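Local structure of trichothecene 3-O-acetyltransferase (Fusarium sporotrichioides, 2ZBA) at residues P45-T50 against F398-G403; E216-I221 against T374-P379. The protein transfers an acetyl group from acetyl-CoA to the 3-hydroxyl of trichothecene mycotoxins such as those of the T-2 toxin pathway, as a BAHD-superfamily enzyme. All blocks are in the same frame, centred on the assembly; numbering follows the deposited sequence.

Contact 1 (P45-T50 against F398-G403)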
loop_
_atom_site.group_PDB
_atom_site.type_symbol
_atom_site.label_atom_id
_atom_site.label_comp_id
_atom_site.label_asym_id
_atom_site.label_seq_id
_atom_site.Cartn_x
_atom_site.Cartn_y
_atom_site.Cartn_z
ATOM N N PRO A 45 16.010 -8.466 -24.380
ATOM C CA PRO A 45 15.399 -7.578 -25.384
ATOM C C PRO A 45 13.962 -7.944 -25.730
ATOM O O PRO A 45 13.152 -7.054 -26.023
ATOM C CB PRO A 45 16.292 -7.771 -26.610
ATOM C CG PRO A 45 17.601 -8.181 -26.044
ATOM C CD PRO A 45 17.226 -9.105 -24.922
ATOM N N THR A 46 13.665 -9.243 -25.691
ATOM C CA THR A 46 12.321 -9.777 -25.923
ATOM C C THR A 46 11.355 -9.371 -24.787
ATOM O O THR A 46 10.180 -9.060 -25.043
ATOM C CB THR A 46 12.372 -11.346 -26.116
ATOM O OG1 THR A 46 13.298 -11.688 -27.175
ATOM C CG2 THR A 46 10.982 -11.936 -26.447
ATOM N N ILE A 47 11.852 -9.380 -23.547
ATOM C CA ILE A 47 11.057 -8.978 -22.358
ATOM C C ILE A 47 10.661 -7.491 -22.431
ATOM O O ILE A 47 9.512 -7.124 -22.152
ATOM C CB ILE A 47 11.830 -9.263 -21.049
ATOM C CG1 ILE A 47 11.944 -10.781 -20.805
ATOM C CG2 ILE A 47 11.168 -8.547 -19.839
ATOM C CD1 ILE A 47 13.033 -11.161 -19.829
ATOM N N VAL A 48 11.630 -6.662 -22.832
ATOM C CA VAL A 48 11.450 -5.222 -23.045
ATOM C C VAL A 48 10.399 -4.952 -24.119
ATOM O O VAL A 48 9.451 -4.201 -23.877
ATOM C CB VAL A 48 12.799 -4.513 -23.386
ATOM C CG1 VAL A 48 12.616 -3.015 -23.568
ATOM C CG2 VAL A 48 13.827 -4.748 -22.294
ATOM N N SER A 49 10.546 -5.586 -25.285
ATOM C CA SER A 49 9.599 -5.412 -26.393
ATOM C C SER A 49 8.179 -5.824 -26.028
ATOM O O SER A 49 7.207 -5.156 -26.414
ATOM C CB SER A 49 10.066 -6.175 -27.635
ATOM O OG SER A 49 11.165 -5.516 -28.243
ATOM N N THR A 50 8.062 -6.928 -25.298
ATOM C CA THR A 50 6.777 -7.437 -24.835
ATOM C C THR A 50 6.088 -6.446 -23.879
ATOM O O THR A 50 4.874 -6.259 -23.955
ATOM C CB THR A 50 6.959 -8.796 -24.148
ATOM O OG1 THR A 50 7.683 -9.660 -25.030
ATOM C CG2 THR A 50 5.618 -9.428 -23.769
ATOM N N PHE A 398 3.056 -11.437 -17.544
ATOM C CA PHE A 398 3.248 -10.379 -18.570
ATOM C C PHE A 398 3.661 -10.878 -19.966
ATOM O O PHE A 398 4.263 -10.120 -20.740
ATOM C CB PHE A 398 4.259 -9.313 -18.110
ATOM C CG PHE A 398 3.877 -8.596 -16.854
ATOM C CD1 PHE A 398 2.991 -7.526 -16.890
ATOM C CD2 PHE A 398 4.429 -8.976 -15.627
ATOM C CE1 PHE A 398 2.641 -6.854 -15.715
ATOM C CE2 PHE A 398 4.086 -8.317 -14.451
ATOM C CZ PHE A 398 3.184 -7.249 -14.499
ATOM N N GLY A 399 3.344 -12.134 -20.290
ATOM C CA GLY A 399 3.847 -12.767 -21.518
ATOM C C GLY A 399 5.363 -12.866 -21.619
ATOM O O GLY A 399 5.902 -13.147 -22.697
ATOM N N PHE A 400 6.054 -12.654 -20.500
ATOM C CA PHE A 400 7.522 -12.591 -20.485
ATOM C C PHE A 400 8.157 -13.975 -20.701
ATOM O O PHE A 400 9.341 -14.076 -21.029
ATOM C CB PHE A 400 8.044 -12.000 -19.164
ATOM C CG PHE A 400 7.777 -10.519 -18.984
ATOM C CD1 PHE A 400 7.443 -9.701 -20.065
ATOM C CD2 PHE A 400 7.924 -9.934 -17.727
ATOM C CE1 PHE A 400 7.220 -8.331 -19.885
ATOM C CE2 PHE A 400 7.707 -8.577 -17.539
ATOM C CZ PHE A 400 7.358 -7.773 -18.623
ATOM N N GLY A 401 7.370 -15.022 -20.468
ATOM C CA GLY A 401 7.829 -16.409 -20.589
ATOM C C GLY A 401 8.654 -16.902 -19.415
ATOM O O GLY A 401 9.336 -17.942 -19.513
ATOM N N LEU A 402 8.595 -16.177 -18.298
ATOM C CA LEU A 402 9.458 -16.483 -17.147
ATOM C C LEU A 402 8.735 -17.196 -16.005
ATOM O O LEU A 402 9.331 -17.464 -14.958
ATOM C CB LEU A 402 10.112 -15.207 -16.616
ATOM C CG LEU A 402 10.755 -14.294 -17.654
ATOM C CD1 LEU A 402 11.139 -12.949 -17.029
ATOM C CD2 LEU A 402 11.968 -14.992 -18.295
ATOM N N GLY A 403 7.455 -17.496 -16.221
ATOM C CA GLY A 403 6.566 -17.953 -15.148
ATOM C C GLY A 403 6.109 -16.787 -14.268
ATOM O O GLY A 403 6.316 -15.611 -14.593
#

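Contact 2 (E216-I221 against T374-P379). With CA (calcium ion), chain H; CA (calcium ion), chain G.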
loop_
_atom_site.group_PDB
_atom_site.type_symbol
_atom_site.label_atom_id
_atom_site.label_comp_id
_atom_site.label_asym_id
_atom_site.label_seq_id
_atom_site.Cartn_x
_atom_site.Cartn_y
_atom_site.Cartn_z
ATOM N N GLU A 216 -16.756 12.294 14.125
ATOM C CA GLU A 216 -16.451 11.160 13.240
ATOM C C GLU A 216 -15.195 11.409 12.389
ATOM O O GLU A 216 -14.549 10.457 11.949
ATOM C CB GLU A 216 -17.679 10.785 12.376
ATOM C CG GLU A 216 -18.035 11.756 11.197
ATOM C CD GLU A 216 -18.519 13.152 11.635
ATOM O OE1 GLU A 216 -19.101 13.288 12.736
ATOM O OE2 GLU A 216 -18.330 14.116 10.860
ATOM N N LEU A 217 -14.844 12.678 12.180
ATOM C CA LEU A 217 -13.650 13.028 11.393
ATOM C C LEU A 217 -12.427 13.464 12.221
ATOM O O LEU A 217 -11.386 13.829 11.669
ATOM C CB LEU A 217 -13.989 14.056 10.306
ATOM C CG LEU A 217 -14.925 13.573 9.188
ATOM C CD1 LEU A 217 -14.801 14.480 8.026
ATOM C CD2 LEU A 217 -14.680 12.117 8.728
ATOM N N ASP A 218 -12.544 13.369 13.536
ATOM C CA ASP A 218 -11.457 13.729 14.453
ATOM C C ASP A 218 -10.114 13.064 14.065
ATOM O O ASP A 218 -9.109 13.760 13.883
ATOM C CB ASP A 218 -11.846 13.401 15.887
ATOM C CG ASP A 218 -10.690 13.549 16.876
ATOM O OD1 ASP A 218 -9.708 14.298 16.652
ATOM O OD2 ASP A 218 -10.788 12.923 17.933
ATOM N N HIS A 219 -10.114 11.751 13.886
ATOM C CA HIS A 219 -8.871 11.023 13.534
ATOM C C HIS A 219 -8.222 11.450 12.216
ATOM O O HIS A 219 -7.051 11.100 11.942
ATOM C CB HIS A 219 -9.124 9.525 13.430
ATOM C CG HIS A 219 -9.470 8.859 14.717
ATOM N ND1 HIS A 219 -8.565 8.692 15.743
ATOM C CD2 HIS A 219 -10.605 8.237 15.111
ATOM C CE1 HIS A 219 -9.142 8.035 16.734
ATOM N NE2 HIS A 219 -10.380 7.748 16.373
ATOM N N GLN A 220 -8.978 12.160 11.391
ATOM C CA GLN A 220 -8.450 12.622 10.098
ATOM C C GLN A 220 -8.269 14.134 10.003
ATOM O O GLN A 220 -8.008 14.645 8.928
ATOM C CB GLN A 220 -9.267 12.048 8.931
ATOM C CG GLN A 220 -9.457 10.529 9.110
ATOM C CD GLN A 220 -10.422 9.903 8.135
ATOM O OE1 GLN A 220 -11.443 10.477 7.810
ATOM N NE2 GLN A 220 -10.126 8.671 7.718
ATOM N N ILE A 221 -8.360 14.829 11.138
ATOM C CA ILE A 221 -8.118 16.285 11.190
ATOM C C ILE A 221 -7.187 16.632 12.350
ATOM O O ILE A 221 -7.392 16.134 13.460
ATOM C CB ILE A 221 -9.436 17.116 11.314
ATOM C CG1 ILE A 221 -10.385 16.803 10.148
ATOM C CG2 ILE A 221 -9.116 18.652 11.329
ATOM C CD1 ILE A 221 -11.867 17.073 10.446
ATOM N N THR A 374 -3.661 9.869 8.582
ATOM C CA THR A 374 -2.928 9.569 9.816
ATOM C C THR A 374 -2.775 10.848 10.665
ATOM O O THR A 374 -1.793 11.018 11.368
ATOM C CB THR A 374 -1.529 8.906 9.507
ATOM O OG1 THR A 374 -0.726 9.809 8.747
ATOM C CG2 THR A 374 -1.684 7.623 8.686
ATOM N N ALA A 375 -3.772 11.741 10.597
ATOM C CA ALA A 375 -3.710 13.058 11.253
ATOM C C ALA A 375 -3.338 13.025 12.741
ATOM O O ALA A 375 -2.528 13.850 13.191
ATOM C CB ALA A 375 -5.013 13.836 11.029
ATOM N N ASP A 376 -3.879 12.051 13.482
ATOM C CA ASP A 376 -3.658 11.936 14.924
ATOM C C ASP A 376 -2.646 10.856 15.344
ATOM O O ASP A 376 -2.505 10.571 16.531
ATOM C CB ASP A 376 -4.983 11.684 15.651
ATOM C CG ASP A 376 -5.945 12.848 15.544
ATOM O OD1 ASP A 376 -5.590 13.904 14.957
ATOM O OD2 ASP A 376 -7.080 12.692 16.039
ATOM N N ALA A 377 -1.956 10.256 14.384
ATOM C CA ALA A 377 -0.938 9.229 14.687
ATOM C C ALA A 377 0.309 9.851 15.334
ATOM O O ALA A 377 0.757 10.924 14.926
ATOM C CB ALA A 377 -0.558 8.478 13.417
ATOM N N ASN A 378 0.833 9.181 16.362
ATOM C CA ASN A 378 2.105 9.526 17.006
ATOM C C ASN A 378 3.171 8.486 16.612
ATOM O O ASN A 378 3.020 7.331 16.934
ATOM C CB ASN A 378 1.904 9.500 18.527
ATOM C CG ASN A 378 3.105 10.013 19.305
ATOM O OD1 ASN A 378 4.255 9.925 18.867
ATOM N ND2 ASN A 378 2.836 10.553 20.482
ATOM N N PRO A 379 4.263 8.898 15.935
ATOM C CA PRO A 379 5.294 7.904 15.545
ATOM C C PRO A 379 5.815 7.049 16.716
ATOM O O PRO A 379 6.073 5.862 16.542
ATOM C CB PRO A 379 6.421 8.757 14.966
ATOM C CG PRO A 379 5.790 10.071 14.610
ATOM C CD PRO A 379 4.605 10.267 15.500
HETATM CA CA CA H . -7.792 15.152 15.341
HETATM CA CA CA G . -8.461 13.638 18.727
HETATM O O HOH W 1 -4.933 9.425 12.764
HETATM O O HOH W 2 -8.981 12.379 20.507
HETATM O O HOH W 3 -6.097 13.125 19.392
HETATM O O HOH W 4 -8.232 11.607 17.839
HETATM O O HOH W 5 -9.345 17.054 15.665
#

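Contact 1 (P45-T50 against F398-G403)
Helix 44-61, in the N-terminal part of the chain, packs on a loop from late in the sequence, beside the mixed five-stranded sheet of this BAHD acyltransferase: I47 and T50, one turn apart on the helix, meet F400 and L402 of the loop that leads into strand 407-409, an outer strand of that sheet. The F400 ring is the centrepiece. I47 sets its CG2 methyl squarely over one face in a CH-pi contact, 3.8 Å from the ring centroid and only 5° off the normal. In I47, chi1 (-69°, measured to CG1) leaves CG2 anti to the backbone N and aimed at the ring, while CG1 carries I47 CD1 to L402 CD1, tip to tip at 3.8 Å, the two side chains crossing at about a right angle. The opposite face of F400 is closed by F398 CB, 3.4 Å above the ring plane, so the phenyl is clamped between a helix methyl and its own loop. F400 CE1 also comes within 3.4 Å of I47 O. Residues of the sheet extend this apolar cluster: I47 and L402 both rest on L157, and F398 reaches L34, Y36 and L159. T50, partly exposed, flanks the ring. T50 OG1 turns back to the helix and donates to T46 O at 2.6 Å, sharing that carbonyl with T50 N from opposite faces of its plane, which leaves T50 CG2 directed at the loop, 3.4 Å from F398 O and near the plane of the F400 ring at its edge.

Contact 2 (E216-I221 against T374-P379)
The 3-10 segment 216-219 and the residues that follow it lie beside a type I beta turn from T374 to A377, with Q220 CA opposite that of A375 and H219 CA opposite that of D376. A water ties the two backbones together, donating to H219 O and accepting from D376 N at 2.9 Å. A375 CB presses against the peptide between Q220 and I221, 3.4 Å from Q220 C. Beside it, the D376 carboxylate grips one calcium ion with both oxygens, OD1 and OD2 each 2.6 Å from the metal. The same ion takes D218 O, D218 OD1, a water and, at 2.2 Å, I221 O. With CG anti to the backbone N (chi1 171°), the D218 carboxylate, turned 61° from that of D376, reaches both calcium ions: OD1 bridges to the second, which it chelates together with OD2 and which three waters also bind. D218 OD1 and D376 OD2 approach to 3.1 Å because both bind the first calcium, whose charge would offset the repulsion expected between them. Two loops far apart in sequence are thus joined by a two-calcium cluster at the surface, with the all-oxygen ligands (carboxylate, main-chain carbonyl and water) characteristic of protein calcium sites.

In the fold
Contact 1 and contact 2 lie on opposite sides of the chain's centre, their own centres about 44 Å apart, and share no helix or strand. Contact 1 is partly buried and joins helix 44-61 to a loop beside the five-stranded sheet; apolar packing carries it, and it lies away from the annotated sites. Contact 2 is a surface contact between two loops, nested along the chain inside the span closed by contact 1, and metal coordination and water dominate its chemistry. T374 of contact 2 touches the bound T-2 toxin, and Q220 NE2, through its hydrogen bonds to N319 and Y322, ties the contact to strand 318-326 of the seven-stranded sheet.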